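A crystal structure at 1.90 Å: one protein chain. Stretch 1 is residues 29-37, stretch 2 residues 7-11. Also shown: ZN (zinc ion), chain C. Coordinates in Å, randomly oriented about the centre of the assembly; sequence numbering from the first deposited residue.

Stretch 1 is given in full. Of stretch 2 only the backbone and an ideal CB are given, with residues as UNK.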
# COMPACT_ATOMS: atom_id res chain seq x y z
N LEU A 29 13.68 -0.55 0.69
CA LEU A 29 14.10 -1.92 0.45
C LEU A 29 13.53 -2.55 -0.82
O LEU A 29 14.28 -3.13 -1.62
CB LEU A 29 13.66 -2.79 1.63
CG LEU A 29 14.46 -4.07 1.95
CD1 LEU A 29 13.55 -5.03 2.78
CD2 LEU A 29 14.85 -4.75 0.68
N VAL A 30 12.21 -2.46 -0.99
CA VAL A 30 11.54 -3.05 -2.14
C VAL A 30 11.36 -2.13 -3.36
O VAL A 30 10.71 -1.08 -3.27
CB VAL A 30 10.12 -3.57 -1.74
CG1 VAL A 30 9.40 -4.27 -2.96
CG2 VAL A 30 10.24 -4.52 -0.51
N PRO A 31 11.90 -2.53 -4.53
CA PRO A 31 11.73 -1.68 -5.71
C PRO A 31 10.25 -1.52 -6.03
O PRO A 31 9.45 -2.45 -5.82
CB PRO A 31 12.42 -2.48 -6.81
CG PRO A 31 13.53 -3.17 -6.07
CD PRO A 31 12.77 -3.69 -4.84
N GLY A 32 9.90 -0.37 -6.58
CA GLY A 32 8.50 -0.12 -6.89
C GLY A 32 7.88 -1.04 -7.93
O GLY A 32 6.64 -1.15 -8.00
N ASN A 33 8.71 -1.72 -8.71
CA ASN A 33 8.16 -2.62 -9.72
C ASN A 33 8.21 -4.10 -9.33
O ASN A 33 7.93 -4.94 -10.16
CB ASN A 33 8.85 -2.40 -11.09
CG ASN A 33 10.29 -2.86 -11.10
OD1 ASN A 33 10.83 -3.26 -10.07
ND2 ASN A 33 10.92 -2.79 -12.27
N ASN A 34 8.56 -4.42 -8.08
CA ASN A 34 8.61 -5.82 -7.65
C ASN A 34 7.40 -6.20 -6.77
O ASN A 34 6.83 -5.34 -6.08
CB ASN A 34 9.85 -6.07 -6.79
CG ASN A 34 11.14 -6.13 -7.60
OD1 ASN A 34 11.99 -6.96 -7.33
ND2 ASN A 34 11.29 -5.26 -8.58
N ASP A 35 7.03 -7.48 -6.76
CA ASP A 35 5.97 -7.98 -5.89
C ASP A 35 6.64 -8.02 -4.50
O ASP A 35 7.55 -8.82 -4.27
CB ASP A 35 5.53 -9.37 -6.35
CG ASP A 35 4.76 -10.15 -5.26
OD1 ASP A 35 4.28 -9.54 -4.27
OD2 ASP A 35 4.63 -11.38 -5.41
N PRO A 36 6.16 -7.18 -3.54
CA PRO A 36 6.74 -7.14 -2.20
C PRO A 36 6.56 -8.43 -1.42
O PRO A 36 7.36 -8.76 -0.56
CB PRO A 36 6.00 -5.96 -1.54
CG PRO A 36 4.66 -6.01 -2.17
CD PRO A 36 4.94 -6.34 -3.62
N HIS A 37 5.49 -9.16 -1.73
CA HIS A 37 5.23 -10.40 -1.04
C HIS A 37 6.23 -11.55 -1.29
O HIS A 37 6.26 -12.51 -0.54
CB HIS A 37 3.83 -10.88 -1.38
CG HIS A 37 2.77 -9.85 -1.12
ND1 HIS A 37 2.31 -9.56 0.14
CD2 HIS A 37 2.09 -9.04 -1.98
CE1 HIS A 37 1.38 -8.61 0.06
NE2 HIS A 37 1.23 -8.28 -1.22
N UNK A 7 12.92 2.16 4.89
CA UNK A 7 11.54 1.72 4.96
C UNK A 7 11.37 0.55 3.99
O UNK A 7 12.22 0.33 3.12
CB UNK A 7 10.58 2.86 4.63
N UNK A 8 10.29 -0.19 4.15
CA UNK A 8 10.05 -1.35 3.29
C UNK A 8 9.63 -1.03 1.86
O UNK A 8 10.21 -1.55 0.93
CB UNK A 8 8.97 -2.23 3.93
N UNK A 9 8.67 -0.12 1.69
CA UNK A 9 8.16 0.11 0.32
C UNK A 9 8.10 1.57 -0.02
O UNK A 9 8.06 2.43 0.87
CB UNK A 9 6.77 -0.50 0.15
N UNK A 10 8.09 1.89 -1.34
CA UNK A 10 8.07 3.29 -1.79
C UNK A 10 7.05 4.22 -1.14
O UNK A 10 7.41 5.34 -0.78
CB UNK A 10 7.82 3.31 -3.30
N UNK A 11 5.78 3.79 -0.99
CA UNK A 11 4.81 4.72 -0.37
C UNK A 11 5.28 5.21 1.02
O UNK A 11 4.98 6.32 1.43
CB UNK A 11 3.45 4.04 -0.24
ZN ZN C . 0.06 -6.96 -2.01

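Position 7 has an extended backbone, phi -124° and psi 164°. Its CA-to-CB bond points away from stretch 1, and no atom of stretch 1 lies within 5.5 Å of the ideal CB. The contact here is made by the main chain: Leu 29 N donates a hydrogen bond to the carbonyl O of position 7 at 3.0 Å. The extended angles suit a beta-branched residue, but many others would serve. The residue is Val 7, with chi1 in the m well. Its side chain stays back, with CG2 of Val 7 5.3 Å from Leu 29 N.

Position 8 turns to phi -74° and psi -47°. Its CB also points away, 5.2 Å from Val 30 CG2. Again the carbonyl does the work. Val 30 N donates a hydrogen bond to the O of position 8 at 2.9 Å, so successive amides of stretch 1 are met by successive carbonyls of stretch 2. Stretch 1 selects little here, and a small or a polar side chain would both fit. The residue is Ser 8. Its OG is hydrogen-bonded elsewhere in the structure.

Position 9 returns to extended angles, phi -132° and psi 158°. Its CB points sideways, and the ideal CB is 4.9 Å from Val 30 CB. Val 30 and Pro 36 offer carbon surfaces on this side and no charge. An aliphatic side chain would suit: Val, Ile, Leu or Met. The residue is Ile 9, with chi1 in the p well. Its CG2 methyl lies 4.0 Å from Val 30 CB and 4.4 Å from Pro 36 CB, so one methyl touches both residues. The end of the side chain, CD1, leads away from stretch 1.

Position 10 has phi -47° and psi -45°. Its CB points sideways, 5.0 Å from Gly 32 CA and 5.3 Å from Val 30 O. Phi allows proline, and the N makes no hydrogen bond to stretch 1. Small residues such as Ala or Ser would also be possible. The residue is Pro 10. Its ring packs against the backbone of stretch 1: CG lies 3.8 Å from Gly 32 CA, and CD lies 3.4 Å from Val 30 O.

Position 11 is helical, phi -55° and psi -32°. Its CB has nothing of stretch 1 within 5.5 Å, so stretch 1 gives no preference. Phi is compatible with proline, among many others. The residue is Pro 11, and it makes no contact with stretch 1.

Stretch 2 7-11: VSIPP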
# COMPACT_ATOMS: atom_id res chain seq x y z
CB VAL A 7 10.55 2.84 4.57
CG1 VAL A 7 10.77 4.06 5.50
CG2 VAL A 7 10.76 3.21 3.09
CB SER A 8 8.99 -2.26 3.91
OG SER A 8 9.50 -2.90 5.08
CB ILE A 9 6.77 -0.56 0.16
CG1 ILE A 9 5.84 -0.13 1.30
CG2 ILE A 9 6.92 -2.07 0.19
CD1 ILE A 9 4.35 -0.38 1.05
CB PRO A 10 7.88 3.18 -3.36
CG PRO A 10 8.55 1.77 -3.64
CD PRO A 10 8.08 0.94 -2.46
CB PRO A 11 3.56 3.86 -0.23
CG PRO A 11 3.70 2.84 -1.29
CD PRO A 11 5.13 2.53 -1.39
O HOH W 1 0.97 -5.02 -2.79
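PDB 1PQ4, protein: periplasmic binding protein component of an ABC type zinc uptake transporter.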